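Local atomic coordinates of nitrite oxidoreductase subunit B (Kuenenia stuttgartiensis, PDB entry 7B04), a protein that probably relays electrons through its iron-sulfur clusters, three [4Fe-4S] and one [3Fe-4S], between the catalytic subunit of nitrite oxidoreductase and a heme b. Residues 29-37 against 167-175; 38-48 against 257-267. One frame throughout, in Å; residues are numbered along the deposited sequence.

Contact 1. Residues 29-37 against 167-175; sequences VFNINRCIA and WFFYLQRIC. With SF4 (iron/sulfur cluster), chain B; SF4 (iron/sulfur cluster), chain Z.
The Y170 ring offers one face to A37: the methyl CB of A37 stands over the ring centre, 3.3 Å from the centroid and 5° off the normal, a CH-pi contact. Beside it the sulfur of C35 meets the same ring obliquely, and the carbonyl O of C35 comes to the ring edge. The ring reaches A37 with CG beside its own backbone N (chi1 -60°), while its hydroxyl is hydrogen-bonded to D147. Apolar packing continues through I32, whose CG2 touches F169 CD2 at 4.0 Å; the same methyl rests against a backbone carbonyl, the O of Y170. F30 turns its edge to the backbone of Q172, with CE2 3.2 Å from Q172 O in the ring plane. The Q172 side chain bends at chi2 (83°), which brings NE2 to 3.1 Å from C35 SG and lays CG 3.6 Å from S1 of the chain B cluster. No hydrogen bond joins the two segments. C35 SG binds FE3 of that cluster at 2.3 Å, and A37 N donates to the same sulfur. This is the start of a ferredoxin-type CxxCxxC cluster loop, lined on one flank by the strand 169-173.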
loop_
_atom_site.group_PDB
_atom_site.type_symbol
_atom_site.label_atom_id
_atom_site.label_comp_id
_atom_site.label_asym_id
_atom_site.label_seq_id
_atom_site.Cartn_x
_atom_site.Cartn_y
_atom_site.Cartn_z
ATOM N N VAL A 29 -15.072 -17.748 1.817
ATOM C CA VAL A 29 -14.027 -18.323 2.656
ATOM C C VAL A 29 -12.774 -17.476 2.503
ATOM O O VAL A 29 -12.311 -17.246 1.381
ATOM C CB VAL A 29 -13.743 -19.788 2.278
ATOM C CG1 VAL A 29 -12.485 -20.283 2.973
ATOM C CG2 VAL A 29 -14.939 -20.663 2.622
ATOM N N PHE A 30 -12.220 -17.025 3.627
ATOM C CA PHE A 30 -11.015 -16.203 3.640
ATOM C C PHE A 30 -9.880 -17.020 4.242
ATOM O O PHE A 30 -9.966 -17.448 5.399
ATOM C CB PHE A 30 -11.215 -14.919 4.452
ATOM C CG PHE A 30 -12.200 -13.943 3.856
ATOM C CD1 PHE A 30 -12.950 -14.261 2.738
ATOM C CD2 PHE A 30 -12.372 -12.693 4.429
ATOM C CE1 PHE A 30 -13.848 -13.359 2.209
ATOM C CE2 PHE A 30 -13.268 -11.786 3.903
ATOM C CZ PHE A 30 -14.006 -12.119 2.790
ATOM N N ASN A 31 -8.819 -17.234 3.466
ATOM C CA ASN A 31 -7.627 -17.921 3.966
ATOM C C ASN A 31 -6.709 -16.867 4.572
ATOM O O ASN A 31 -5.895 -16.251 3.883
ATOM C CB ASN A 31 -6.941 -18.705 2.854
ATOM C CG ASN A 31 -5.870 -19.645 3.379
ATOM O OD1 ASN A 31 -5.595 -19.686 4.578
ATOM N ND2 ASN A 31 -5.261 -20.407 2.478
ATOM N N ILE A 32 -6.841 -16.663 5.887
ATOM C CA ILE A 32 -6.049 -15.653 6.584
ATOM C C ILE A 32 -4.556 -15.916 6.428
ATOM O O ILE A 32 -3.751 -14.978 6.388
ATOM C CB ILE A 32 -6.454 -15.593 8.071
ATOM C CG1 ILE A 32 -7.949 -15.306 8.211
ATOM C CG2 ILE A 32 -5.653 -14.533 8.806
ATOM C CD1 ILE A 32 -8.429 -15.319 9.645
ATOM N N ASN A 33 -4.165 -17.189 6.330
ATOM C CA ASN A 33 -2.753 -17.537 6.203
ATOM C C ASN A 33 -2.103 -16.886 4.987
ATOM O O ASN A 33 -0.892 -16.642 4.995
ATOM C CB ASN A 33 -2.601 -19.053 6.134
ATOM C CG ASN A 33 -3.028 -19.738 7.416
ATOM O OD1 ASN A 33 -2.471 -19.484 8.483
ATOM N ND2 ASN A 33 -4.026 -20.610 7.319
ATOM N N ARG A 34 -2.873 -16.612 3.938
ATOM C CA ARG A 34 -2.326 -16.029 2.719
ATOM C C ARG A 34 -2.422 -14.508 2.674
ATOM O O ARG A 34 -1.880 -13.903 1.743
ATOM C CB ARG A 34 -3.043 -16.590 1.488
ATOM C CG ARG A 34 -2.816 -18.053 1.178
ATOM C CD ARG A 34 -3.518 -18.382 -0.130
ATOM N NE ARG A 34 -3.384 -19.778 -0.528
ATOM C CZ ARG A 34 -3.897 -20.280 -1.647
ATOM N NH1 ARG A 34 -3.731 -21.562 -1.938
ATOM N NH2 ARG A 34 -4.576 -19.497 -2.475
ATOM N N CYS A 35 -3.087 -13.877 3.637
ATOM C CA CYS A 35 -3.371 -12.453 3.524
ATOM C C CYS A 35 -2.116 -11.614 3.742
ATOM O O CYS A 35 -1.196 -11.997 4.468
ATOM C CB CYS A 35 -4.447 -12.041 4.528
ATOM S SG CYS A 35 -5.092 -10.363 4.285
ATOM N N ILE A 36 -2.101 -10.444 3.107
ATOM C CA ILE A 36 -0.967 -9.530 3.136
ATOM C C ILE A 36 -1.338 -8.156 3.670
ATOM O O ILE A 36 -0.463 -7.290 3.776
ATOM C CB ILE A 36 -0.318 -9.404 1.742
ATOM C CG1 ILE A 36 -1.346 -8.922 0.720
ATOM C CG2 ILE A 36 0.273 -10.736 1.308
ATOM C CD1 ILE A 36 -0.805 -8.827 -0.684
ATOM N N ALA A 37 -2.613 -7.928 3.994
ATOM C CA ALA A 37 -3.124 -6.626 4.431
ATOM C C ALA A 37 -2.881 -5.535 3.395
ATOM O O ALA A 37 -2.675 -4.370 3.744
ATOM C CB ALA A 37 -2.534 -6.211 5.781
ATOM N N TRP A 167 3.299 -11.789 17.956
ATOM C CA TRP A 167 2.386 -12.206 16.903
ATOM C C TRP A 167 1.379 -11.116 16.577
ATOM O O TRP A 167 1.078 -10.244 17.396
ATOM C CB TRP A 167 1.633 -13.478 17.307
ATOM C CG TRP A 167 0.713 -13.257 18.475
ATOM C CD1 TRP A 167 1.032 -13.352 19.797
ATOM C CD2 TRP A 167 -0.671 -12.887 18.422
ATOM N NE1 TRP A 167 -0.067 -13.071 20.572
ATOM C CE2 TRP A 167 -1.126 -12.783 19.751
ATOM C CE3 TRP A 167 -1.571 -12.640 17.381
ATOM C CZ2 TRP A 167 -2.440 -12.442 20.067
ATOM C CZ3 TRP A 167 -2.874 -12.301 17.696
ATOM C CH2 TRP A 167 -3.296 -12.206 19.028
ATOM N N PHE A 168 0.857 -11.196 15.355
ATOM C CA PHE A 168 -0.265 -10.404 14.870
ATOM C C PHE A 168 -0.712 -10.995 13.541
ATOM O O PHE A 168 0.101 -11.552 12.797
ATOM C CB PHE A 168 0.094 -8.918 14.713
ATOM C CG PHE A 168 0.909 -8.605 13.486
ATOM C CD1 PHE A 168 0.322 -8.013 12.381
ATOM C CD2 PHE A 168 2.263 -8.881 13.447
ATOM C CE1 PHE A 168 1.066 -7.706 11.260
ATOM C CE2 PHE A 168 3.013 -8.584 12.322
ATOM C CZ PHE A 168 2.413 -7.998 11.227
ATOM N N PHE A 169 -2.008 -10.884 13.258
ATOM C CA PHE A 169 -2.568 -11.399 12.017
ATOM C C PHE A 169 -3.625 -10.426 11.520
ATOM O O PHE A 169 -3.980 -9.458 12.198
ATOM C CB PHE A 169 -3.150 -12.813 12.190
ATOM C CG PHE A 169 -4.390 -12.873 13.042
ATOM C CD1 PHE A 169 -4.295 -13.007 14.416
ATOM C CD2 PHE A 169 -5.650 -12.816 12.465
ATOM C CE1 PHE A 169 -5.431 -13.069 15.203
ATOM C CE2 PHE A 169 -6.790 -12.876 13.246
ATOM C CZ PHE A 169 -6.680 -13.004 14.616
ATOM N N TYR A 170 -4.132 -10.694 10.321
ATOM C CA TYR A 170 -5.001 -9.769 9.609
ATOM C C TYR A 170 -6.415 -10.329 9.544
ATOM O O TYR A 170 -6.607 -11.507 9.225
ATOM C CB TYR A 170 -4.468 -9.499 8.201
ATOM C CG TYR A 170 -3.089 -8.884 8.185
ATOM C CD1 TYR A 170 -2.802 -7.762 8.950
ATOM C CD2 TYR A 170 -2.074 -9.424 7.405
ATOM C CE1 TYR A 170 -1.543 -7.194 8.941
ATOM C CE2 TYR A 170 -0.811 -8.862 7.389
ATOM C CZ TYR A 170 -0.552 -7.747 8.159
ATOM O OH TYR A 170 0.698 -7.179 8.149
ATOM N N LEU A 171 -7.397 -9.485 9.847
ATOM C CA LEU A 171 -8.804 -9.857 9.786
ATOM C C LEU A 171 -9.488 -9.012 8.723
ATOM O O LEU A 171 -9.483 -7.779 8.806
ATOM C CB LEU A 171 -9.480 -9.666 11.147
ATOM C CG LEU A 171 -10.922 -10.153 11.280
ATOM C CD1 LEU A 171 -11.028 -11.632 10.940
ATOM C CD2 LEU A 171 -11.429 -9.884 12.687
ATOM N N GLN A 172 -10.066 -9.676 7.729
ATOM C CA GLN A 172 -10.679 -9.028 6.576
ATOM C C GLN A 172 -12.193 -9.117 6.714
ATOM O O GLN A 172 -12.754 -10.217 6.692
ATOM C CB GLN A 172 -10.213 -9.680 5.274
ATOM C CG GLN A 172 -8.726 -10.006 5.236
ATOM C CD GLN A 172 -8.395 -11.322 5.915
ATOM O OE1 GLN A 172 -9.273 -12.156 6.141
ATOM N NE2 GLN A 172 -7.128 -11.509 6.258
ATOM N N ARG A 173 -12.852 -7.967 6.842
ATOM C CA ARG A 173 -14.241 -7.913 7.278
ATOM C C ARG A 173 -15.096 -7.092 6.324
ATOM O O ARG A 173 -14.740 -5.963 5.972
ATOM C CB ARG A 173 -14.373 -7.327 8.687
ATOM C CG ARG A 173 -13.331 -7.773 9.693
ATOM C CD ARG A 173 -13.814 -7.476 11.102
ATOM N NE ARG A 173 -13.976 -6.041 11.339
ATOM C CZ ARG A 173 -15.149 -5.415 11.367
ATOM N NH1 ARG A 173 -16.271 -6.099 11.194
ATOM N NH2 ARG A 173 -15.202 -4.108 11.583
ATOM N N ILE A 174 -16.235 -7.669 5.938
ATOM C CA ILE A 174 -17.324 -6.988 5.245
ATOM C C ILE A 174 -18.577 -7.254 6.057
ATOM O O ILE A 174 -18.521 -7.860 7.135
ATOM C CB ILE A 174 -17.538 -7.486 3.802
ATOM C CG1 ILE A 174 -17.920 -8.960 3.772
ATOM C CG2 ILE A 174 -16.355 -7.343 2.985
ATOM C CD1 ILE A 174 -18.372 -9.397 2.399
ATOM N N CYS A 175 -19.715 -6.802 5.547
ATOM C CA CYS A 175 -20.974 -7.245 6.110
ATOM C C CYS A 175 -21.073 -8.755 5.971
ATOM O O CYS A 175 -20.951 -9.304 4.871
ATOM C CB CYS A 175 -22.146 -6.573 5.405
ATOM S SG CYS A 175 -23.740 -7.203 5.965
HETATM FE FE1 SF4 B . -5.042 -8.039 0.312
HETATM FE FE2 SF4 B . -7.660 -7.728 1.052
HETATM FE FE3 SF4 B . -6.048 -9.472 2.416
HETATM FE FE4 SF4 B . -6.841 -10.052 -0.139
HETATM S S1 SF4 B . -8.179 -9.854 1.697
HETATM S S2 SF4 B . -4.741 -10.263 0.724
HETATM S S3 SF4 B . -6.856 -7.967 -1.066
HETATM S S4 SF4 B . -5.816 -7.206 2.287
HETATM FE FE1 SF4 Z . -24.075 -6.431 10.834
HETATM FE FE2 SF4 Z . -24.884 -8.962 10.184
HETATM FE FE3 SF4 Z . -24.122 -7.223 8.213
HETATM FE FE4 SF4 Z . -26.469 -6.816 9.566
HETATM S S1 SF4 Z . -25.955 -8.576 8.207
HETATM S S2 SF4 Z . -24.892 -5.251 9.063
HETATM S S3 SF4 Z . -25.892 -7.537 11.653
HETATM S S4 SF4 Z . -22.809 -8.069 9.876
#

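Contact 2. Residues 38-48 against 257-267; sequences CQTCTMACKST and RCMSACVGQIR. With SF4 (iron/sulfur cluster), chain B; SF4 (iron/sulfur cluster), chain Y.
This is a buried, mainly apolar contact between the helix 40-46 and the short, weakly bonded helical turn around 257-260 with the loop that follows it, wedged between two [4Fe-4S] clusters in the ferredoxin-like part of the subunit. The backbones come nearest at C41 and C258, whose CA atoms are 4.5 Å apart. Small side chains permit this: A44 CB rests on A261 CB at 3.7 Å, and C41 CB packs against C258. Farther along, T40 and V263 cross at about a right angle, with V263 CG2 against CB, OG1 and CG2 of T40.

The cysteines follow the crossed pattern of dicluster ferredoxins. C38, C41 and C262 bind FE1, FE2 and FE4 of the chain B cluster, while C45 and C258 bind FE1 and FE3 of the chain Y cluster; each segment thus supplies thiolates to both. Backbone N-H groups of T40 and I266 donate to the sulfurs of C38 and C262, which would be expected to stabilise negative charge there.

One hydrogen bond crosses between the segments, at the T48 end: R257 NE donates to T48 OG1, 2.6 Å away and only 5° out of the guanidinium plane; T48 OG1 in turn donates to A44 O, nearly along the C=O axis. The far end of R257 leaves the pair for E90 and V89 of the chain of subunit A. Beside the close approach of C41 and C258, R267, bent at chi3 (56°), brings NH1 to 3.5 Å from S1 of the chain B cluster and NH2 to 3.2 Å from C41 CB. Within its own segment, a weak hydrogen bond from R267 NH2 to C258 O ties this guanidinium to the helical turn.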
loop_
_atom_site.group_PDB
_atom_site.type_symbol
_atom_site.label_atom_id
_atom_site.label_comp_id
_atom_site.label_asym_id
_atom_site.label_seq_id
_atom_site.Cartn_x
_atom_site.Cartn_y
_atom_site.Cartn_z
ATOM N N CYS A 38 -2.924 -5.889 2.110
ATOM C CA CYS A 38 -2.715 -4.893 1.069
ATOM C C CYS A 38 -3.888 -3.932 0.935
ATOM O O CYS A 38 -3.745 -2.906 0.263
ATOM C CB CYS A 38 -2.451 -5.577 -0.274
ATOM S SG CYS A 38 -3.837 -6.547 -0.901
ATOM N N GLN A 39 -5.031 -4.239 1.555
ATOM C CA GLN A 39 -6.230 -3.401 1.491
ATOM C C GLN A 39 -6.661 -3.126 0.052
ATOM O O GLN A 39 -7.297 -2.109 -0.234
ATOM C CB GLN A 39 -6.031 -2.083 2.249
ATOM C CG GLN A 39 -5.338 -2.227 3.597
ATOM C CD GLN A 39 -6.278 -2.673 4.702
ATOM O OE1 GLN A 39 -7.494 -2.508 4.605
ATOM N NE2 GLN A 39 -5.714 -3.234 5.764
ATOM N N THR A 40 -6.306 -4.023 -0.869
ATOM C CA THR A 40 -6.815 -3.924 -2.234
ATOM C C THR A 40 -8.327 -4.093 -2.261
ATOM O O THR A 40 -9.037 -3.352 -2.950
ATOM C CB THR A 40 -6.146 -4.970 -3.120
ATOM O OG1 THR A 40 -4.730 -4.743 -3.149
ATOM C CG2 THR A 40 -6.699 -4.906 -4.538
ATOM N N CYS A 41 -8.834 -5.083 -1.523
ATOM C CA CYS A 41 -10.276 -5.236 -1.363
ATOM C C CYS A 41 -10.904 -3.972 -0.792
ATOM O O CYS A 41 -12.023 -3.602 -1.165
ATOM C CB CYS A 41 -10.571 -6.431 -0.461
ATOM S SG CYS A 41 -9.551 -6.483 1.032
ATOM N N THR A 42 -10.195 -3.299 0.117
ATOM C CA THR A 42 -10.720 -2.084 0.731
ATOM C C THR A 42 -10.973 -1.003 -0.313
ATOM O O THR A 42 -12.039 -0.377 -0.332
ATOM C CB THR A 42 -9.746 -1.581 1.796
ATOM O OG1 THR A 42 -9.457 -2.636 2.722
ATOM C CG2 THR A 42 -10.337 -0.403 2.536
ATOM N N MET A 43 -9.999 -0.772 -1.193
ATOM C CA MET A 43 -10.160 0.232 -2.236
ATOM C C MET A 43 -11.117 -0.222 -3.330
ATOM O O MET A 43 -11.657 0.622 -4.054
ATOM C CB MET A 43 -8.797 0.585 -2.827
ATOM C CG MET A 43 -7.802 1.082 -1.788
ATOM S SD MET A 43 -8.413 2.528 -0.895
ATOM C CE MET A 43 -7.166 2.697 0.376
ATOM N N ALA A 44 -11.333 -1.532 -3.471
ATOM C CA ALA A 44 -12.326 -2.024 -4.419
ATOM C C ALA A 44 -13.718 -1.518 -4.063
ATOM O O ALA A 44 -14.435 -0.980 -4.913
ATOM C CB ALA A 44 -12.307 -3.551 -4.454
ATOM N N CYS A 45 -14.114 -1.685 -2.800
ATOM C CA CYS A 45 -15.425 -1.215 -2.367
ATOM C C CYS A 45 -15.483 0.307 -2.326
ATOM O O CYS A 45 -16.507 0.903 -2.683
ATOM C CB CYS A 45 -15.763 -1.803 -0.999
ATOM S SG CYS A 45 -17.395 -1.350 -0.380
ATOM N N LYS A 46 -14.399 0.951 -1.889
ATOM C CA LYS A 46 -14.391 2.406 -1.767
ATOM C C LYS A 46 -14.599 3.076 -3.121
ATOM O O LYS A 46 -15.493 3.914 -3.281
ATOM C CB LYS A 46 -13.082 2.870 -1.127
ATOM C CG LYS A 46 -12.822 4.364 -1.246
ATOM C CD LYS A 46 -13.902 5.183 -0.557
ATOM C CE LYS A 46 -13.800 5.086 0.955
ATOM N NZ LYS A 46 -14.771 5.972 1.654
ATOM N N SER A 47 -13.784 2.713 -4.113
ATOM C CA SER A 47 -13.859 3.320 -5.438
ATOM C C SER A 47 -15.149 2.998 -6.181
ATOM O O SER A 47 -15.322 3.472 -7.310
ATOM C CB SER A 47 -12.661 2.878 -6.280
ATOM O OG SER A 47 -12.693 1.480 -6.512
ATOM N N THR A 48 -16.052 2.222 -5.591
ATOM C CA THR A 48 -17.262 1.773 -6.268
ATOM C C THR A 48 -18.543 2.235 -5.595
ATOM O O THR A 48 -19.491 2.618 -6.286
ATOM C CB THR A 48 -17.264 0.240 -6.368
ATOM O OG1 THR A 48 -16.024 -0.200 -6.932
ATOM C CG2 THR A 48 -18.412 -0.243 -7.244
ATOM N N ARG A 257 -17.290 -7.343 -5.825
ATOM C CA ARG A 257 -16.162 -6.519 -6.239
ATOM C C ARG A 257 -14.983 -6.619 -5.275
ATOM O O ARG A 257 -13.823 -6.590 -5.700
ATOM C CB ARG A 257 -16.634 -5.076 -6.376
ATOM C CG ARG A 257 -15.592 -4.241 -6.964
ATOM C CD ARG A 257 -16.076 -3.210 -7.911
ATOM N NE ARG A 257 -14.984 -2.266 -8.076
ATOM C CZ ARG A 257 -13.859 -2.555 -8.725
ATOM N NH1 ARG A 257 -12.891 -1.656 -8.799
ATOM N NH2 ARG A 257 -13.702 -3.733 -9.334
ATOM N N CYS A 258 -15.251 -6.726 -3.971
ATOM C CA CYS A 258 -14.153 -6.856 -3.015
ATOM C C CYS A 258 -13.507 -8.237 -3.082
ATOM O O CYS A 258 -12.302 -8.368 -2.838
ATOM C CB CYS A 258 -14.645 -6.557 -1.596
ATOM S SG CYS A 258 -15.855 -7.730 -0.959
ATOM N N MET A 259 -14.284 -9.279 -3.401
ATOM C CA MET A 259 -13.703 -10.615 -3.503
ATOM C C MET A 259 -12.818 -10.743 -4.735
ATOM O O MET A 259 -11.733 -11.330 -4.668
ATOM C CB MET A 259 -14.792 -11.687 -3.525
ATOM C CG MET A 259 -15.714 -11.695 -2.325
ATOM S SD MET A 259 -15.018 -12.035 -0.710
ATOM C CE MET A 259 -16.436 -11.675 0.320
ATOM N N SER A 260 -13.262 -10.196 -5.869
ATOM C CA SER A 260 -12.495 -10.313 -7.102
ATOM C C SER A 260 -11.162 -9.583 -7.017
ATOM O O SER A 260 -10.225 -9.938 -7.738
ATOM C CB SER A 260 -13.314 -9.776 -8.280
ATOM O OG SER A 260 -12.550 -9.763 -9.472
ATOM N N ALA A 261 -11.062 -8.569 -6.159
ATOM C CA ALA A 261 -9.851 -7.774 -6.013
ATOM C C ALA A 261 -8.746 -8.459 -5.218
ATOM O O ALA A 261 -7.602 -7.994 -5.271
ATOM C CB ALA A 261 -10.193 -6.449 -5.332
ATOM N N CYS A 262 -9.044 -9.539 -4.497
ATOM C CA CYS A 262 -8.099 -10.073 -3.521
ATOM C C CYS A 262 -6.804 -10.533 -4.165
ATOM O O CYS A 262 -6.800 -11.440 -4.999
ATOM C CB CYS A 262 -8.707 -11.228 -2.751
ATOM S SG CYS A 262 -7.646 -11.784 -1.396
ATOM N N VAL A 263 -5.697 -9.955 -3.711
ATOM C CA VAL A 263 -4.424 -10.129 -4.393
ATOM C C VAL A 263 -3.708 -11.381 -3.915
ATOM O O VAL A 263 -3.151 -12.132 -4.723
ATOM C CB VAL A 263 -3.573 -8.876 -4.177
ATOM C CG1 VAL A 263 -2.343 -8.928 -5.049
ATOM C CG2 VAL A 263 -4.417 -7.675 -4.461
ATOM N N GLY A 264 -3.707 -11.631 -2.609
ATOM C CA GLY A 264 -3.006 -12.790 -2.100
ATOM C C GLY A 264 -3.814 -14.066 -2.199
ATOM O O GLY A 264 -3.535 -15.036 -1.486
ATOM N N GLN A 265 -4.790 -14.083 -3.110
ATOM C CA GLN A 265 -5.604 -15.262 -3.408
ATOM C C GLN A 265 -6.117 -15.945 -2.138
ATOM O O GLN A 265 -5.971 -17.155 -1.955
ATOM C CB GLN A 265 -4.817 -16.249 -4.272
ATOM C CG GLN A 265 -4.376 -15.695 -5.619
ATOM C CD GLN A 265 -3.448 -16.638 -6.365
ATOM O OE1 GLN A 265 -3.034 -17.669 -5.836
ATOM N NE2 GLN A 265 -3.120 -16.288 -7.605
ATOM N N ILE A 266 -6.728 -15.161 -1.246
ATOM C CA ILE A 266 -7.177 -15.715 0.028
ATOM C C ILE A 266 -8.685 -15.946 0.113
ATOM O O ILE A 266 -9.124 -16.753 0.945
ATOM C CB ILE A 266 -6.731 -14.815 1.201
ATOM C CG1 ILE A 266 -7.757 -13.714 1.463
ATOM C CG2 ILE A 266 -5.390 -14.182 0.917
ATOM C CD1 ILE A 266 -7.656 -13.107 2.841
ATOM N N ARG A 267 -9.485 -15.276 -0.713
ATOM C CA ARG A 267 -10.936 -15.302 -0.571
ATOM C C ARG A 267 -11.576 -15.932 -1.799
ATOM O O ARG A 267 -11.219 -15.603 -2.936
ATOM C CB ARG A 267 -11.511 -13.909 -0.308
ATOM C CG ARG A 267 -11.061 -12.867 -1.254
ATOM C CD ARG A 267 -11.675 -11.513 -0.957
ATOM N NE ARG A 267 -11.455 -11.022 0.399
ATOM C CZ ARG A 267 -11.853 -9.824 0.816
ATOM N NH1 ARG A 267 -11.622 -9.436 2.062
ATOM N NH2 ARG A 267 -12.489 -9.012 -0.019
HETATM FE FE1 SF4 B . -5.042 -8.039 0.312
HETATM FE FE2 SF4 B . -7.660 -7.728 1.052
HETATM FE FE3 SF4 B . -6.048 -9.472 2.416
HETATM FE FE4 SF4 B . -6.841 -10.052 -0.139
HETATM S S1 SF4 B . -8.179 -9.854 1.697
HETATM S S2 SF4 B . -4.741 -10.263 0.724
HETATM S S3 SF4 B . -6.856 -7.967 -1.066
HETATM S S4 SF4 B . -5.816 -7.206 2.287
HETATM FE FE1 SF4 Y . -18.135 -3.378 -1.063
HETATM FE FE2 SF4 Y . -19.663 -5.166 0.335
HETATM FE FE3 SF4 Y . -17.271 -5.954 -0.737
HETATM FE FE4 SF4 Y . -19.397 -5.421 -2.376
HETATM S S1 SF4 Y . -19.247 -7.085 -0.823
HETATM S S2 SF4 Y . -17.243 -4.734 -2.664
HETATM S S3 SF4 Y . -20.386 -3.700 -1.254
HETATM S S4 SF4 Y . -17.591 -4.398 0.902
#

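Overall arrangement
Contacts 1 and 2 share the chain B [4Fe-4S] cluster: C35 of contact 1 completes the four-thiolate set whose other three members belong to contact 2. Their centres are 12 Å apart, and their segments alternate along the chain, 29-37 running straight into 38-48. The two also touch directly. N31 N lies 2.6 Å from I266 O and R34 NH2 lies 2.8 Å from Q265 O, both probable hydrogen bonds, while F30 CD1 packs 3.4 Å from R267 CB. Beyond the shared cluster, contact 2 reaches the chain Y cluster and contact 1 the chain Z cluster through C175, a succession consistent with electron transfer through the subunit.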